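Local coordinates for protein F-93 (Sulfolobus virus 1, PDB 1TBX) that probably acts as a homodimeric winged-helix transcription factor that recognises a palindromic or pseudo-palindromic DNA target, at residues A[10-15]-A[34-39]. Numbering follows the deposited sequence.
Sequences EAIVLA and AEFPMS
Ile12 and Phe36 show how a loop without regular structure can pack on a helix through apolar side chains, with no hydrogen bond between 10-15 and 34-39. Ile12 CG1 lies over one face of the phenyl ring, with CG2 and CD1 of Ile12 reaching the ring atoms nearest CB. The branch methyl CG2 sits 3.7 Å from Phe36 CD1, while CD1 of Ile12, at the end of the longer arm, stands 4.1 Å from Phe36 CG. With CG1 beside the backbone N (chi1 -59°), CG2 is left anti to it, and both branches reach the ring. A second, smaller contact follows one residue on along the helix and two along the loop: CG2 of Val13 meets the terminal methyl CE of selenomethionine Met38 at 3.7 Å, the two side chains running nearly perpendicular. The Met38 chain, bent at chi2 and chi3, brings its methyl up to the valine.

Ile12, Val13 and Phe36 are buried, and Val32, Leu28, Leu50 and Ile84 pack around them. The loop's outer side is different: Ala34, Glu35 and Pro37 are exposed, and Met38 is partly so. Hydrogen bonds of Met38 N with Asn33 OD1 and of Met38 O with the Tyr29 hydroxyl tie the loop to helix 25-33, and Ser39 OG caps Thr42 N at the start of helix 40-52. Helix 9-17 thus packs against the turn between helices 25-33 and 40-52, as in the helix-turn-helix core of a winged-helix domain.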
loop_
_atom_site.group_PDB
_atom_site.type_symbol
_atom_site.label_atom_id
_atom_site.label_comp_id
_atom_site.label_asym_id
_atom_site.label_seq_id
_atom_site.Cartn_x
_atom_site.Cartn_y
_atom_site.Cartn_z
ATOM N N GLU A 10 2.973 -0.253 -8.349
ATOM C CA GLU A 10 2.559 1.095 -8.691
ATOM C C GLU A 10 2.709 2.025 -7.485
ATOM O O GLU A 10 3.155 3.182 -7.611
ATOM C CB GLU A 10 1.128 0.975 -9.134
ATOM C CG GLU A 10 0.788 -0.503 -9.324
ATOM C CD GLU A 10 -0.503 -0.883 -8.649
ATOM O OE1 GLU A 10 -1.118 0.019 -8.086
ATOM O OE2 GLU A 10 -0.935 -2.059 -8.683
ATOM N N ALA A 11 2.371 1.504 -6.298
ATOM C CA ALA A 11 2.525 2.270 -5.063
ATOM C C ALA A 11 3.995 2.553 -4.741
ATOM O O ALA A 11 4.361 3.686 -4.444
ATOM C CB ALA A 11 1.823 1.571 -3.900
ATOM N N ILE A 12 4.848 1.537 -4.790
ATOM C CA ILE A 12 6.259 1.775 -4.494
ATOM C C ILE A 12 6.872 2.783 -5.480
ATOM O O ILE A 12 7.478 3.785 -5.048
ATOM C CB ILE A 12 7.038 0.471 -4.503
ATOM C CG1 ILE A 12 6.433 -0.453 -3.458
ATOM C CG2 ILE A 12 8.480 0.721 -4.162
ATOM C CD1 ILE A 12 6.693 -1.900 -3.709
ATOM N N VAL A 13 6.690 2.522 -6.779
ATOM C CA VAL A 13 7.273 3.300 -7.841
ATOM C C VAL A 13 6.797 4.722 -7.656
ATOM O O VAL A 13 7.588 5.644 -7.618
ATOM C CB VAL A 13 6.840 2.759 -9.187
ATOM C CG1 VAL A 13 7.294 3.713 -10.294
ATOM C CG2 VAL A 13 7.352 1.230 -9.401
ATOM N N LEU A 14 5.512 4.912 -7.435
ATOM C CA LEU A 14 5.007 6.256 -7.201
ATOM C C LEU A 14 5.694 6.990 -6.019
ATOM O O LEU A 14 6.129 8.145 -6.142
ATOM C CB LEU A 14 3.481 6.198 -7.011
ATOM C CG LEU A 14 2.780 7.538 -7.234
ATOM C CD1 LEU A 14 3.225 8.092 -8.573
ATOM C CD2 LEU A 14 1.242 7.420 -7.124
ATOM N N ALA A 15 5.779 6.317 -4.875
ATOM C CA ALA A 15 6.387 6.872 -3.672
ATOM C C ALA A 15 7.814 7.278 -3.958
ATOM O O ALA A 15 8.243 8.357 -3.586
ATOM C CB ALA A 15 6.376 5.847 -2.575
ATOM N N ALA A 34 16.655 -1.619 -5.369
ATOM C CA ALA A 34 17.600 -1.601 -4.240
ATOM C C ALA A 34 16.923 -1.730 -2.871
ATOM O O ALA A 34 17.598 -2.045 -1.901
ATOM C CB ALA A 34 18.445 -0.301 -4.275
ATOM N N GLU A 35 15.612 -1.488 -2.787
ATOM C CA GLU A 35 14.897 -1.515 -1.513
ATOM C C GLU A 35 13.721 -2.467 -1.499
ATOM O O GLU A 35 13.423 -3.063 -0.488
ATOM C CB GLU A 35 14.313 -0.143 -1.230
ATOM C CG GLU A 35 15.336 0.957 -1.122
ATOM C CD GLU A 35 15.330 1.624 0.228
ATOM O OE1 GLU A 35 14.704 1.088 1.168
ATOM O OE2 GLU A 35 15.969 2.673 0.367
ATOM N N PHE A 36 13.024 -2.542 -2.620
ATOM C CA PHE A 36 11.880 -3.389 -2.800
ATOM C C PHE A 36 12.067 -4.174 -4.088
ATOM O O PHE A 36 11.478 -3.810 -5.112
ATOM C CB PHE A 36 10.672 -2.497 -2.956
ATOM C CG PHE A 36 10.233 -1.896 -1.690
ATOM C CD1 PHE A 36 10.557 -0.581 -1.391
ATOM C CD2 PHE A 36 9.503 -2.652 -0.764
ATOM C CE1 PHE A 36 10.157 -0.021 -0.204
ATOM C CE2 PHE A 36 9.110 -2.104 0.425
ATOM C CZ PHE A 36 9.434 -0.771 0.713
ATOM N N PRO A 37 12.870 -5.239 -4.072
ATOM C CA PRO A 37 13.230 -5.958 -5.330
ATOM C C PRO A 37 12.020 -6.277 -6.222
ATOM O O PRO A 37 11.023 -6.840 -5.763
ATOM C CB PRO A 37 13.838 -7.264 -4.840
ATOM C CG PRO A 37 14.377 -6.903 -3.485
ATOM C CD PRO A 37 13.454 -5.869 -2.876
HETATM N N MSE A 38 12.070 -5.847 -7.471
HETATM C CA MSE A 38 11.080 -6.299 -8.420
HETATM C C MSE A 38 11.749 -6.492 -9.761
HETATM O O MSE A 38 12.918 -6.105 -9.964
HETATM C CB MSE A 38 9.894 -5.353 -8.481
HETATM C CG MSE A 38 10.018 -4.234 -9.458
HETATM SE SE MSE A 38 9.086 -2.621 -8.849
HETATM C CE MSE A 38 7.647 -2.407 -10.061
ATOM N N SER A 39 11.044 -7.131 -10.683
ATOM C CA SER A 39 11.648 -7.312 -11.986
ATOM C C SER A 39 11.391 -6.047 -12.796
ATOM O O SER A 39 10.562 -5.169 -12.392
ATOM C CB SER A 39 11.072 -8.527 -12.655
ATOM O OG SER A 39 9.724 -8.346 -13.034
#